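Long-range contact in fusarinine C esterase sidJ (Aspergillus fumigatus, PDB 6GUP), which hydrolyses the ester bonds of the fungal siderophore fusarinine C, releasing fusarinine and iron, but does not cleave triacetylfusarinine C: residues L40-L45 against I117-H122. Numbering follows the deposited sequence.
Sequences LFVGGL and IVLMGH
The Phe41 ring meets Met120 at its CD2 corner and His122 at its CZ tip, both obliquely. The tip bears on the methylene of His122, with CZ only 3.2 Å from CB, a tight touch that CE1 and CE2 share at longer range. The planes of the two rings differ by 28°, but a centroid separation of 5.7 Å leaves little stacking between them. Met120 crosses the Phe41 ring obliquely on an extended chain, CG anti to the backbone N (chi1 -176°), and SD comes to the ring edge, 5.3 Å from the centroid, in a Met-aromatic contact. Gly43 CA and Gly44 N meet the imidazole edge-on, and its ND1 is hydrogen-bonded to Gln163. On the other face of the sheet Leu40 and Leu119 lie side by side, and Leu119 CD1 touches both Leu40 CD2 and, at 3.7 Å, Val42 CG2. Helix 86-108 covers this leucine face, while helix 335-353 reaches Met120 from the opposite one.

Strands 37-42 and 117-122 are parallel neighbours in the central sheet of an α/β-hydrolase, where 117-122 leads into what is probably the nucleophile elbow, a GxSxG sequence with Gly121 as its first glycine and Ser123 as the likely nucleophile. Four backbone hydrogen bonds join them. Leu40 is gripped at both ends, its N giving to Val118 O and its O taking Met120 N at 2.8 Å with a nearly straight N-H (173°). Val42 does the same one step on: its N reaches Met120 O at 2.7 Å, and its O receives His122 N at 3.0 Å. Past Val42 segment 40-45 leaves the sheet through Gly43 and Gly44, and Leu45 N then bonds to Thr124 OG1, just beyond Ser123.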
loop_
_atom_site.group_PDB
_atom_site.type_symbol
_atom_site.label_atom_id
_atom_site.label_comp_id
_atom_site.label_asym_id
_atom_site.label_seq_id
_atom_site.Cartn_x
_atom_site.Cartn_y
_atom_site.Cartn_z
ATOM N N LEU A 40 -3.139 17.578 -2.389
ATOM C CA LEU A 40 -3.271 16.143 -2.127
ATOM C C LEU A 40 -3.609 15.426 -3.432
ATOM O O LEU A 40 -4.669 15.650 -4.020
ATOM C CB LEU A 40 -4.344 15.859 -1.071
ATOM C CG LEU A 40 -4.563 14.389 -0.672
ATOM C CD1 LEU A 40 -3.280 13.722 -0.189
ATOM C CD2 LEU A 40 -5.638 14.291 0.396
ATOM N N PHE A 41 -2.695 14.559 -3.856
ATOM C CA PHE A 41 -2.789 13.827 -5.111
ATOM C C PHE A 41 -3.257 12.407 -4.797
ATOM O O PHE A 41 -2.615 11.702 -4.020
ATOM C CB PHE A 41 -1.411 13.817 -5.774
ATOM C CG PHE A 41 -1.357 13.104 -7.095
ATOM C CD1 PHE A 41 -1.076 11.742 -7.151
ATOM C CD2 PHE A 41 -1.534 13.799 -8.286
ATOM C CE1 PHE A 41 -1.004 11.082 -8.366
ATOM C CE2 PHE A 41 -1.461 13.144 -9.506
ATOM C CZ PHE A 41 -1.191 11.784 -9.545
ATOM N N VAL A 42 -4.378 12.008 -5.396
ATOM C CA VAL A 42 -4.954 10.676 -5.206
ATOM C C VAL A 42 -4.727 9.881 -6.490
ATOM O O VAL A 42 -5.321 10.179 -7.529
ATOM C CB VAL A 42 -6.466 10.754 -4.883
ATOM C CG1 VAL A 42 -7.053 9.366 -4.640
ATOM C CG2 VAL A 42 -6.708 11.644 -3.667
ATOM N N GLY A 43 -3.859 8.873 -6.412
ATOM C CA GLY A 43 -3.547 8.021 -7.557
ATOM C C GLY A 43 -4.671 7.057 -7.888
ATOM O O GLY A 43 -5.731 7.078 -7.255
ATOM N N GLY A 44 -4.435 6.207 -8.885
ATOM C CA GLY A 44 -5.404 5.189 -9.294
ATOM C C GLY A 44 -5.690 4.163 -8.210
ATOM O O GLY A 44 -4.966 4.081 -7.214
ATOM N N LEU A 45 -6.758 3.390 -8.401
ATOM C CA LEU A 45 -7.135 2.340 -7.452
ATOM C C LEU A 45 -6.019 1.300 -7.354
ATOM O O LEU A 45 -5.630 0.707 -8.363
ATOM C CB LEU A 45 -8.444 1.663 -7.875
ATOM C CG LEU A 45 -8.964 0.518 -6.993
ATOM C CD1 LEU A 45 -9.384 1.034 -5.628
ATOM C CD2 LEU A 45 -10.123 -0.198 -7.666
ATOM N N ILE A 117 -6.267 24.115 0.266
ATOM C CA ILE A 117 -6.184 22.691 -0.032
ATOM C C ILE A 117 -6.844 22.394 -1.374
ATOM O O ILE A 117 -7.977 22.807 -1.620
ATOM C CB ILE A 117 -6.886 21.803 1.022
ATOM C CG1 ILE A 117 -6.708 22.325 2.466
ATOM C CG2 ILE A 117 -6.395 20.370 0.871
ATOM C CD1 ILE A 117 -5.476 21.834 3.201
ATOM N N VAL A 118 -6.132 21.647 -2.214
ATOM C CA VAL A 118 -6.625 21.211 -3.515
ATOM C C VAL A 118 -6.513 19.691 -3.571
ATOM O O VAL A 118 -5.476 19.131 -3.209
ATOM C CB VAL A 118 -5.807 21.844 -4.660
ATOM C CG1 VAL A 118 -6.254 21.314 -6.020
ATOM C CG2 VAL A 118 -5.926 23.362 -4.617
ATOM N N LEU A 119 -7.582 19.035 -4.019
ATOM C CA LEU A 119 -7.595 17.585 -4.196
ATOM C C LEU A 119 -7.475 17.263 -5.681
ATOM O O LEU A 119 -8.329 17.659 -6.475
ATOM C CB LEU A 119 -8.885 16.993 -3.628
ATOM C CG LEU A 119 -8.955 15.466 -3.517
ATOM C CD1 LEU A 119 -7.987 14.941 -2.465
ATOM C CD2 LEU A 119 -10.373 15.023 -3.199
ATOM N N MET A 120 -6.409 16.555 -6.050
ATOM C CA MET A 120 -6.180 16.144 -7.434
ATOM C C MET A 120 -6.353 14.635 -7.567
ATOM O O MET A 120 -5.797 13.872 -6.777
ATOM C CB MET A 120 -4.780 16.553 -7.885
ATOM C CG MET A 120 -4.488 16.248 -9.346
ATOM S SD MET A 120 -3.068 17.158 -9.974
ATOM C CE MET A 120 -3.064 16.614 -11.677
ATOM N N GLY A 121 -7.127 14.222 -8.569
ATOM C CA GLY A 121 -7.338 12.810 -8.888
ATOM C C GLY A 121 -6.652 12.449 -10.192
ATOM O O GLY A 121 -6.717 13.205 -11.166
ATOM N N HIS A 122 -5.992 11.291 -10.203
ATOM C CA HIS A 122 -5.289 10.777 -11.377
ATOM C C HIS A 122 -5.896 9.433 -11.748
ATOM O O HIS A 122 -6.017 8.551 -10.893
ATOM C CB HIS A 122 -3.793 10.646 -11.069
ATOM C CG HIS A 122 -3.056 9.690 -11.957
ATOM N ND1 HIS A 122 -2.570 10.046 -13.196
ATOM C CD2 HIS A 122 -2.705 8.395 -11.774
ATOM C CE1 HIS A 122 -1.962 9.008 -13.744
ATOM N NE2 HIS A 122 -2.030 7.994 -12.900
#